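Long-range contacts in putative sugar ABC transporter, substrate-binding protein (Clostridium phytofermentans, PDB 4WZZ), which binds L-rhamnose in the cleft between its two lobes and probably delivers the sugar to an ABC importer as its extracytoplasmic solute-binding component: residues A[66-71]-A[297-302]; A[74-79]-A[305-310]; A[60-65]-A[116-121]; A[247-252]-A[273-278]. One frame throughout, in Å; residues are numbered along the deposited sequence.

In the fold
Three of the four contacts touch the bound rhamnose. Contact 1 supplies Asn66, Tyr68 and Trp297, contact 3 supplies Lys62, and contact 4 brings Thr248, Thr249 and Leu273 from the other lobe. Contacts 1 and 4, with centres about 11 Å apart, meet directly across the cleft, Tyr68 CB lying 3.5 Å from Thr249 OG1. Contacts 1 and 3 are joined where Asn69 ND2 hydrogen-bonds Ser63 O (2.9 Å). Contact 2 continues the helix pair of contact 1 away from the sugar, its centre about 11 Å from that of contact 1, and it touches contact 3 through Tyr76 and Ala116. Contacts 2 and 4 are about 22 Å apart between centres.

Contact 1 (A[66-71]-A[297-302]); sequences NPYNQK and WNPIQL. With RAM (alpha-L-rhamnopyranose), chain B.
Tyr68 and Trp297 meet through their edges, with planes nearly perpendicular (89°). The indole NE1 donates to Tyr68 OH over 3.0 Å, and the phenol oxygen lies in the indole plane; the N-H...O angle is 144°, so the bond is not straight. The same phenol oxygen also has a hydrogen bond with Asp143 OD1, so two polar groups fix the end of this buried ring. Pro299 CB sits over one face of Tyr68, 4.2 Å from the ring centroid in a CH-pi contact, while RAM C5 lies 4.1 Å above the centre of the other. Such an aromatic platform under a pyranose is a familiar device of sugar-binding proteins, and here it stands at the start of helix 67-82, where Asn66 is the N-cap. With its CG anti to the backbone N, Asn66 turns its amide both ways: OD1 accepts from Tyr68 N at 2.9 Å, the donor lying above the carbonyl plane, and ND2 donates to RAM O1 at 3.0 Å and 167°. Farther from the sugar, Lys71 CB packs on Pro299 CG at 3.9 Å, and Ile300 CA makes a CA-H...O contact with Lys71 O.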
# COMPACT_ATOMS: atom_id res chain seq x y z
N ASN A 66 -9.72 -6.35 5.11
CA ASN A 66 -9.02 -5.97 3.86
C ASN A 66 -8.09 -7.10 3.42
O ASN A 66 -7.07 -7.36 4.05
CB ASN A 66 -8.21 -4.69 4.07
CG ASN A 66 -7.49 -4.25 2.82
OD1 ASN A 66 -7.43 -4.99 1.84
ND2 ASN A 66 -6.92 -3.05 2.86
N PRO A 67 -8.45 -7.81 2.35
CA PRO A 67 -7.64 -8.96 1.93
C PRO A 67 -6.18 -8.62 1.64
O PRO A 67 -5.32 -9.48 1.83
CB PRO A 67 -8.37 -9.47 0.67
CG PRO A 67 -9.73 -8.92 0.77
CD PRO A 67 -9.68 -7.67 1.56
N TYR A 68 -5.92 -7.39 1.18
CA TYR A 68 -4.54 -6.98 0.92
C TYR A 68 -3.74 -7.08 2.21
O TYR A 68 -2.62 -7.59 2.23
CB TYR A 68 -4.52 -5.57 0.36
CG TYR A 68 -3.15 -4.95 0.31
CD1 TYR A 68 -2.58 -4.39 1.44
CD2 TYR A 68 -2.41 -4.93 -0.87
CE1 TYR A 68 -1.31 -3.82 1.40
CE2 TYR A 68 -1.13 -4.38 -0.91
CZ TYR A 68 -0.60 -3.82 0.23
OH TYR A 68 0.67 -3.27 0.19
N ASN A 69 -4.33 -6.62 3.31
CA ASN A 69 -3.63 -6.64 4.59
C ASN A 69 -3.40 -8.06 5.10
O ASN A 69 -2.40 -8.36 5.75
CB ASN A 69 -4.40 -5.86 5.65
CG ASN A 69 -4.44 -4.36 5.38
OD1 ASN A 69 -3.62 -3.84 4.63
ND2 ASN A 69 -5.39 -3.67 5.97
N GLN A 70 -4.35 -8.95 4.82
CA GLN A 70 -4.19 -10.34 5.21
C GLN A 70 -3.06 -11.03 4.44
O GLN A 70 -2.35 -11.90 5.00
CB GLN A 70 -5.52 -11.07 5.03
CG GLN A 70 -6.52 -10.54 6.01
CD GLN A 70 -7.96 -10.92 5.69
OE1 GLN A 70 -8.26 -12.09 5.43
NE2 GLN A 70 -8.86 -9.94 5.73
N LYS A 71 -2.88 -10.68 3.18
CA LYS A 71 -1.81 -11.28 2.38
C LYS A 71 -0.46 -10.76 2.86
O LYS A 71 0.52 -11.50 2.90
CB LYS A 71 -2.03 -11.01 0.89
CG LYS A 71 -3.25 -11.82 0.35
CD LYS A 71 -3.69 -11.39 -1.00
CE LYS A 71 -5.11 -11.92 -1.33
NZ LYS A 71 -5.26 -13.39 -1.09
N TRP A 297 1.76 -4.85 -6.78
CA TRP A 297 3.05 -5.40 -6.35
C TRP A 297 2.62 -6.59 -5.52
O TRP A 297 1.43 -6.75 -5.26
CB TRP A 297 3.86 -4.39 -5.49
CG TRP A 297 3.05 -3.90 -4.37
CD1 TRP A 297 2.81 -4.53 -3.19
CD2 TRP A 297 2.30 -2.70 -4.35
NE1 TRP A 297 1.95 -3.78 -2.42
CE2 TRP A 297 1.61 -2.65 -3.12
CE3 TRP A 297 2.14 -1.65 -5.26
CZ2 TRP A 297 0.78 -1.58 -2.78
CZ3 TRP A 297 1.33 -0.59 -4.91
CH2 TRP A 297 0.65 -0.57 -3.69
N ASN A 298 3.55 -7.44 -5.11
CA ASN A 298 3.16 -8.63 -4.39
C ASN A 298 3.09 -8.36 -2.89
O ASN A 298 4.13 -8.18 -2.25
CB ASN A 298 4.13 -9.78 -4.69
CG ASN A 298 3.69 -11.10 -4.10
OD1 ASN A 298 3.07 -11.15 -3.05
ND2 ASN A 298 4.04 -12.21 -4.77
N PRO A 299 1.87 -8.33 -2.32
CA PRO A 299 1.76 -7.99 -0.89
C PRO A 299 2.36 -9.06 0.02
O PRO A 299 2.78 -8.77 1.14
CB PRO A 299 0.25 -7.86 -0.66
CG PRO A 299 -0.36 -8.73 -1.73
CD PRO A 299 0.56 -8.64 -2.93
N ILE A 300 2.37 -10.30 -0.45
CA ILE A 300 2.96 -11.38 0.31
C ILE A 300 4.47 -11.16 0.41
O ILE A 300 5.07 -11.26 1.48
CB ILE A 300 2.67 -12.75 -0.33
CG1 ILE A 300 1.17 -12.96 -0.45
CG2 ILE A 300 3.31 -13.85 0.48
CD1 ILE A 300 0.79 -14.17 -1.23
N GLN A 301 5.09 -10.83 -0.71
CA GLN A 301 6.51 -10.54 -0.72
C GLN A 301 6.85 -9.26 0.04
O GLN A 301 7.93 -9.17 0.64
CB GLN A 301 7.04 -10.48 -2.16
CG GLN A 301 7.00 -11.84 -2.84
CD GLN A 301 7.54 -11.83 -4.25
OE1 GLN A 301 7.35 -10.87 -4.98
NE2 GLN A 301 8.17 -12.92 -4.66
N LEU A 302 5.93 -8.29 0.05
CA LEU A 302 6.13 -7.09 0.86
C LEU A 302 6.24 -7.55 2.31
O LEU A 302 7.14 -7.13 3.05
CB LEU A 302 4.98 -6.10 0.71
CG LEU A 302 5.06 -4.88 1.62
CD1 LEU A 302 6.33 -4.06 1.32
CD2 LEU A 302 3.85 -3.96 1.49
C1 RAM B . -5.12 -0.88 0.57
C2 RAM B . -4.33 -0.32 1.74
C3 RAM B . -2.82 -0.47 1.54
C4 RAM B . -2.40 0.00 0.15
C5 RAM B . -3.26 -0.67 -0.92
C6 RAM B . -2.93 -0.15 -2.31
O1 RAM B . -5.04 -2.27 0.59
O2 RAM B . -4.70 1.02 1.84
O3 RAM B . -2.19 0.27 2.58
O4 RAM B . -1.03 -0.30 -0.06
O5 RAM B . -4.62 -0.45 -0.68

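Contact 2 (A[74-79]-A[305-310]); sequences EGYKQV and LAAYAS
The polar part of this contact is a short relay between helices. Tyr76 OH donates to Ser310 OG at 2.8 Å, and Ser310 OG in turn donates to Ala306 O, one turn back, at 2.6 Å. That carbonyl also accepts the regular helical bond from Ser310 N; the two donors reach it from opposite faces of its plane, the hydroxyl tilted 33° from that plane. The serine hydroxyl thus accepts from the other helix and donates into its own, which satisfies a buried polar group and fixes its rotation.

CH-pi contacts form the second group. Ala307 CB lies over one face of Tyr76, 3.8 Å above the plane and displaced toward the rim. Tyr76 has its CG anti to the backbone N (chi1 -170°), which carries the ring along the flank of helix 305-310 until its hydroxyl meets the serine. On the other helix Tyr308 offers a face to Val79, whose CG1 lies over it, 3.6 Å from the ring centroid.

Aliphatic packing fills in between. Val79 CG1 touches Ala307 CB at 3.6 Å, and Ala306 CB meets the edge of the Tyr76 ring, in its plane. Small alanines at the interface are consistent with the close axis approach of 8.0 Å, at a crossing angle of -42°.

The Tyr308 ring also packs edge-to-face on Tyr51, near the start of the modelled chain. Both helices lie against the sheet of the same lobe: Tyr76 rests on Tyr57 and Ile59 of strand 56-60, and Ala306 packs against Leu140 and Leu142 of strand 138-142.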
# COMPACT_ATOMS: atom_id res chain seq x y z
N GLU A 74 0.25 -12.50 6.14
CA GLU A 74 0.58 -13.90 5.84
C GLU A 74 2.05 -14.05 5.44
O GLU A 74 2.76 -14.94 5.93
CB GLU A 74 -0.31 -14.39 4.70
CG GLU A 74 0.07 -15.76 4.12
CD GLU A 74 -0.59 -16.03 2.75
OE1 GLU A 74 -1.81 -15.74 2.61
OE2 GLU A 74 0.11 -16.52 1.83
N GLY A 75 2.51 -13.17 4.55
CA GLY A 75 3.88 -13.20 4.07
C GLY A 75 4.85 -12.90 5.19
O GLY A 75 5.94 -13.47 5.23
N TYR A 76 4.46 -12.00 6.09
CA TYR A 76 5.31 -11.62 7.21
C TYR A 76 5.44 -12.81 8.17
O TYR A 76 6.55 -13.21 8.55
CB TYR A 76 4.71 -10.42 7.94
CG TYR A 76 5.64 -9.80 8.97
CD1 TYR A 76 6.54 -8.82 8.62
CD2 TYR A 76 5.60 -10.22 10.30
CE1 TYR A 76 7.41 -8.27 9.57
CE2 TYR A 76 6.44 -9.68 11.24
CZ TYR A 76 7.34 -8.70 10.87
OH TYR A 76 8.18 -8.19 11.84
N LYS A 77 4.30 -13.37 8.54
CA LYS A 77 4.25 -14.50 9.45
C LYS A 77 5.01 -15.70 8.88
O LYS A 77 5.75 -16.38 9.60
CB LYS A 77 2.80 -14.88 9.74
CG LYS A 77 2.64 -16.19 10.54
CD LYS A 77 1.18 -16.49 10.72
CE LYS A 77 0.95 -17.82 11.42
NZ LYS A 77 0.06 -17.71 12.61
N GLN A 78 4.86 -15.94 7.58
CA GLN A 78 5.48 -17.10 6.97
C GLN A 78 6.99 -17.08 7.18
O GLN A 78 7.60 -18.08 7.59
CB GLN A 78 5.12 -17.16 5.50
CG GLN A 78 5.41 -18.49 4.86
CD GLN A 78 6.83 -18.57 4.37
OE1 GLN A 78 7.58 -19.50 4.70
NE2 GLN A 78 7.22 -17.59 3.56
N VAL A 79 7.60 -15.93 6.91
CA VAL A 79 9.06 -15.81 7.02
C VAL A 79 9.53 -15.82 8.47
O VAL A 79 10.52 -16.49 8.81
CB VAL A 79 9.59 -14.55 6.27
CG1 VAL A 79 11.03 -14.22 6.65
CG2 VAL A 79 9.50 -14.77 4.76
N LEU A 305 9.59 -9.43 2.87
CA LEU A 305 10.79 -8.58 2.95
C LEU A 305 10.81 -7.85 4.27
O LEU A 305 11.85 -7.69 4.90
CB LEU A 305 10.79 -7.58 1.79
CG LEU A 305 11.94 -6.58 1.82
CD1 LEU A 305 13.28 -7.29 1.78
CD2 LEU A 305 11.81 -5.62 0.65
N ALA A 306 9.64 -7.37 4.70
CA ALA A 306 9.54 -6.71 5.99
C ALA A 306 9.94 -7.66 7.12
O ALA A 306 10.56 -7.22 8.11
CB ALA A 306 8.13 -6.18 6.21
N ALA A 307 9.62 -8.94 6.97
CA ALA A 307 10.03 -9.93 7.96
C ALA A 307 11.55 -10.13 7.93
O ALA A 307 12.19 -10.16 8.99
CB ALA A 307 9.30 -11.27 7.75
N TYR A 308 12.14 -10.27 6.75
CA TYR A 308 13.59 -10.42 6.68
C TYR A 308 14.29 -9.21 7.31
O TYR A 308 15.30 -9.36 8.03
CB TYR A 308 14.07 -10.62 5.24
CG TYR A 308 13.73 -11.98 4.68
CD1 TYR A 308 14.23 -13.14 5.27
CD2 TYR A 308 12.92 -12.11 3.55
CE1 TYR A 308 13.93 -14.38 4.76
CE2 TYR A 308 12.62 -13.36 3.03
CZ TYR A 308 13.13 -14.49 3.64
OH TYR A 308 12.84 -15.74 3.15
N ALA A 309 13.77 -8.02 7.04
CA ALA A 309 14.36 -6.80 7.56
C ALA A 309 14.17 -6.70 9.08
O ALA A 309 15.08 -6.27 9.80
CB ALA A 309 13.78 -5.56 6.86
N SER A 310 13.01 -7.15 9.56
CA SER A 310 12.75 -7.19 10.98
C SER A 310 13.75 -8.11 11.70
O SER A 310 14.31 -7.76 12.74
CB SER A 310 11.34 -7.73 11.25
OG SER A 310 10.37 -6.86 10.71

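Contact 3 (A[60-65]-A[116-121]); sequences IVKSAG and AIAAND. With RAM (alpha-L-rhamnopyranose), chain B.
Asn120 ND2 donates to Lys62 O while the extended side chain of the same lysine reaches the sugar, so one residue is tied to the neighbouring segment and to the ligand at once. Lys62 lies in the loop after the parallel strand 56-60, which pairs with strand 114-117 in the Rossmann-like lobe of a periplasmic binding protein, where ligand-binding loops leave the C-terminal ends of the strands. Ile60 forms the parallel bridge with Ile117, receiving and giving one bond: Ile60 N donates to Ala116 O at 2.9 Å, and Ala118 N donates to Ile60 O at 3.1 Å, both nearly straight at 169° and 172°. The two isoleucine side chains run alongside each other on one face of the sheet, with Ile60 CG2 4.1 Å from Ile117 CD1; helix 97-110 packs over them through Ile104.

Beyond the bridge the strands part, and the amide of Asn120 takes over the pairing. Its ND2 uses a lone pair of Lys62 O in the carbonyl plane, with the acceptor also in the plane of the amide, and it is further held by Thr96 O. At the other end of this amide, Asn120 OD1 is 3.2 Å from Lys62 CG.

From there the Lys62 chain is extended, chi2 through chi4 all near 180°, which brings NZ to the diol edge of the pyranose. The ammonium group is also hydrogen-bonded to Asn192 OD1, its main polar partner. Lys62 NZ donates to RAM O2 at 2.9 Å, while its bond to RAM O3 is weak.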
# COMPACT_ATOMS: atom_id res chain seq x y z
N ILE A 60 1.36 -5.08 12.73
CA ILE A 60 0.12 -4.35 12.90
C ILE A 60 -0.23 -3.77 11.56
O ILE A 60 0.44 -2.85 11.08
CB ILE A 60 0.28 -3.23 13.94
CG1 ILE A 60 0.66 -3.83 15.29
CG2 ILE A 60 -1.03 -2.48 14.07
CD1 ILE A 60 1.08 -2.79 16.34
N VAL A 61 -1.22 -4.35 10.90
CA VAL A 61 -1.59 -3.87 9.58
C VAL A 61 -2.50 -2.64 9.73
O VAL A 61 -2.80 -2.24 10.84
CB VAL A 61 -2.27 -4.98 8.75
CG1 VAL A 61 -1.33 -6.13 8.53
CG2 VAL A 61 -3.53 -5.47 9.42
N LYS A 62 -2.94 -2.05 8.63
CA LYS A 62 -3.79 -0.86 8.73
C LYS A 62 -5.13 -1.19 9.37
O LYS A 62 -5.64 -0.45 10.20
CB LYS A 62 -4.08 -0.28 7.35
CG LYS A 62 -3.02 0.56 6.70
CD LYS A 62 -3.68 1.31 5.51
CE LYS A 62 -2.72 2.23 4.83
NZ LYS A 62 -3.37 2.86 3.65
N SER A 63 -5.75 -2.29 8.95
CA SER A 63 -7.12 -2.56 9.36
C SER A 63 -7.61 -3.96 9.03
O SER A 63 -7.08 -4.63 8.14
CB SER A 63 -8.07 -1.56 8.71
OG SER A 63 -8.04 -1.66 7.28
N ALA A 64 -8.64 -4.36 9.76
CA ALA A 64 -9.40 -5.58 9.48
C ALA A 64 -10.22 -5.43 8.20
O ALA A 64 -10.49 -4.32 7.76
CB ALA A 64 -10.34 -5.87 10.63
N GLY A 65 -10.62 -6.56 7.64
CA GLY A 65 -11.62 -6.57 6.59
C GLY A 65 -11.03 -6.20 5.25
O GLY A 65 -11.75 -5.77 4.35
N ALA A 116 6.30 -4.29 13.45
CA ALA A 116 6.28 -3.84 12.06
C ALA A 116 4.90 -3.25 11.85
O ALA A 116 3.91 -3.93 12.06
CB ALA A 116 6.50 -5.02 11.11
N ILE A 117 4.84 -1.99 11.44
CA ILE A 117 3.56 -1.31 11.36
C ILE A 117 3.30 -0.59 10.04
O ILE A 117 4.17 0.07 9.49
CB ILE A 117 3.38 -0.37 12.55
CG1 ILE A 117 1.99 0.25 12.53
CG2 ILE A 117 4.51 0.67 12.60
CD1 ILE A 117 1.51 0.69 13.91
N ALA A 118 2.07 -0.75 9.55
CA ALA A 118 1.56 -0.04 8.38
C ALA A 118 0.68 1.08 8.89
O ALA A 118 -0.45 0.85 9.34
CB ALA A 118 0.77 -0.97 7.49
N ALA A 119 1.21 2.30 8.85
CA ALA A 119 0.64 3.41 9.59
C ALA A 119 -0.64 3.96 9.03
O ALA A 119 -0.76 4.21 7.83
CB ALA A 119 1.67 4.56 9.68
N ASN A 120 -1.60 4.19 9.92
CA ASN A 120 -2.85 4.86 9.55
C ASN A 120 -2.76 6.37 9.66
O ASN A 120 -3.67 7.10 9.24
CB ASN A 120 -4.00 4.36 10.42
CG ASN A 120 -4.40 2.94 10.07
OD1 ASN A 120 -4.25 2.50 8.93
ND2 ASN A 120 -4.92 2.22 11.05
N ASP A 121 -1.65 6.84 10.22
CA ASP A 121 -1.39 8.28 10.35
C ASP A 121 0.11 8.41 10.50
O ASP A 121 0.76 7.57 11.16
CB ASP A 121 -2.12 8.85 11.56
CG ASP A 121 -1.99 10.38 11.68
OD1 ASP A 121 -0.91 10.88 12.06
OD2 ASP A 121 -3.00 11.07 11.40
C1 RAM B . -5.12 -0.88 0.57
C2 RAM B . -4.33 -0.32 1.74
C3 RAM B . -2.82 -0.47 1.54
C4 RAM B . -2.40 0.00 0.15
C5 RAM B . -3.26 -0.67 -0.92
C6 RAM B . -2.93 -0.15 -2.31
O1 RAM B . -5.04 -2.27 0.59
O2 RAM B . -4.70 1.02 1.84
O3 RAM B . -2.19 0.27 2.58
O4 RAM B . -1.03 -0.30 -0.06
O5 RAM B . -4.62 -0.45 -0.68

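Contact 4 (A[247-252]-A[273-278]); sequences PTTVGI and LGLPSE. With RAM (alpha-L-rhamnopyranose), chain B.
Thr249 and Leu273, which meet across this contact, also touch the sugar. Thr249 grips it twice: its backbone N donates to the ring oxygen RAM O5 at 2.9 Å and 165°, and its OG1 is hydrogen-bonded to RAM O1 at 2.8 Å. Chi1 of 65° sets OG1 between the backbone N and the carbonyl carbon, on the sugar side, and sends CG2 toward Gly274 CA, 3.8 Å away. Leu273 contributes apolar contact, with CB 3.8 Å from the methyl carbon RAM C6, and its CD1 packs on Pro247 CB at 3.7 Å.

No direct hydrogen bond joins the segments; Leu273 O approaches Thr249 N closely, but the angle is poor. Two waters link them instead. One donates to both Thr249 O and Glu278 OE1 and accepts from Leu275 N, while the other joins Thr249 OG1 to the same carboxylate oxygen. Through these waters Glu278 probably helps to position the threonine.

Thr248, also in contact with the sugar, is the N-cap of helix 249-261: its OG1 accepts from Gly251 N at 3.1 Å and is bonded to Asp222 OD1, whose other oxygen OD2 hydrogen-bonds the rhamnose. Ile252 CG2 lies 3.6 Å from Gly274 CA.

The segments follow the adjacent parallel strands 243-246 and 269-272 of the second lobe, with strand 294-296 packing against Leu273 and Leu275, and helix 67-82 facing them across the cleft through Pro67 and Tyr68.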
# COMPACT_ATOMS: atom_id res chain seq x y z
N PRO A 247 -6.31 4.59 -5.67
CA PRO A 247 -5.04 3.98 -5.22
C PRO A 247 -5.20 3.27 -3.88
O PRO A 247 -4.50 3.56 -2.89
CB PRO A 247 -4.10 5.18 -5.11
CG PRO A 247 -5.04 6.28 -4.68
CD PRO A 247 -6.27 6.06 -5.53
N THR A 248 -6.13 2.32 -3.85
CA THR A 248 -6.45 1.53 -2.67
C THR A 248 -7.17 0.28 -3.16
O THR A 248 -8.06 0.36 -4.01
CB THR A 248 -7.39 2.27 -1.68
OG1 THR A 248 -8.22 1.30 -1.02
CG2 THR A 248 -8.27 3.30 -2.40
N THR A 249 -6.73 -0.88 -2.69
CA THR A 249 -7.31 -2.11 -3.18
C THR A 249 -8.80 -2.20 -2.85
O THR A 249 -9.60 -2.71 -3.64
CB THR A 249 -6.58 -3.36 -2.67
OG1 THR A 249 -6.71 -3.45 -1.25
CG2 THR A 249 -5.12 -3.33 -3.09
N VAL A 250 -9.19 -1.69 -1.69
CA VAL A 250 -10.58 -1.70 -1.29
C VAL A 250 -11.39 -0.73 -2.16
O VAL A 250 -12.45 -1.07 -2.68
CB VAL A 250 -10.73 -1.35 0.20
CG1 VAL A 250 -12.22 -1.19 0.60
CG2 VAL A 250 -10.05 -2.42 1.06
N GLY A 251 -10.88 0.49 -2.31
CA GLY A 251 -11.57 1.49 -3.08
C GLY A 251 -11.78 1.11 -4.53
O GLY A 251 -12.86 1.33 -5.10
N ILE A 252 -10.74 0.55 -5.15
CA ILE A 252 -10.86 0.24 -6.57
C ILE A 252 -11.90 -0.86 -6.80
O ILE A 252 -12.68 -0.80 -7.75
CB ILE A 252 -9.51 -0.07 -7.24
CG1 ILE A 252 -9.63 0.00 -8.77
CG2 ILE A 252 -8.94 -1.42 -6.75
CD1 ILE A 252 -8.34 -0.30 -9.49
N LEU A 273 -4.83 0.98 -7.78
CA LEU A 273 -3.99 -0.02 -7.13
C LEU A 273 -4.91 -1.10 -6.58
O LEU A 273 -5.60 -0.89 -5.61
CB LEU A 273 -3.17 0.64 -6.00
CG LEU A 273 -2.28 1.79 -6.50
CD1 LEU A 273 -1.57 2.45 -5.33
CD2 LEU A 273 -1.28 1.33 -7.60
N GLY A 274 -4.92 -2.27 -7.21
CA GLY A 274 -5.86 -3.30 -6.84
C GLY A 274 -5.29 -4.72 -6.80
O GLY A 274 -4.23 -5.00 -7.36
N LEU A 275 -6.03 -5.61 -6.16
CA LEU A 275 -5.66 -7.03 -6.09
C LEU A 275 -6.13 -7.71 -7.35
O LEU A 275 -7.31 -7.60 -7.70
CB LEU A 275 -6.32 -7.72 -4.90
CG LEU A 275 -5.76 -7.37 -3.52
CD1 LEU A 275 -6.55 -8.06 -2.44
CD2 LEU A 275 -4.30 -7.76 -3.37
N PRO A 276 -5.23 -8.41 -8.05
CA PRO A 276 -5.68 -9.18 -9.22
C PRO A 276 -6.88 -10.11 -8.94
O PRO A 276 -7.83 -10.21 -9.75
CB PRO A 276 -4.43 -9.98 -9.61
CG PRO A 276 -3.27 -9.08 -9.18
CD PRO A 276 -3.76 -8.48 -7.86
N SER A 277 -6.88 -10.76 -7.79
CA SER A 277 -7.96 -11.67 -7.39
C SER A 277 -9.33 -11.00 -7.35
O SER A 277 -10.34 -11.59 -7.74
CB SER A 277 -7.65 -12.29 -6.02
OG SER A 277 -7.58 -11.28 -5.03
N GLU A 278 -9.38 -9.76 -6.87
CA GLU A 278 -10.62 -9.00 -6.78
C GLU A 278 -11.02 -8.30 -8.09
O GLU A 278 -12.21 -8.11 -8.38
CB GLU A 278 -10.48 -7.94 -5.69
CG GLU A 278 -10.39 -8.52 -4.30
CD GLU A 278 -10.45 -7.46 -3.22
OE1 GLU A 278 -9.73 -6.45 -3.32
OE2 GLU A 278 -11.22 -7.64 -2.26
C1 RAM B . -5.12 -0.88 0.57
C2 RAM B . -4.33 -0.32 1.74
C3 RAM B . -2.82 -0.47 1.54
C4 RAM B . -2.40 0.00 0.15
C5 RAM B . -3.26 -0.67 -0.92
C6 RAM B . -2.93 -0.15 -2.31
O1 RAM B . -5.04 -2.27 0.59
O2 RAM B . -4.70 1.02 1.84
O3 RAM B . -2.19 0.27 2.58
O4 RAM B . -1.03 -0.30 -0.06
O5 RAM B . -4.62 -0.45 -0.68
O HOH W 1 -8.71 -4.85 -5.30
O HOH W 2 -8.70 -5.14 -1.06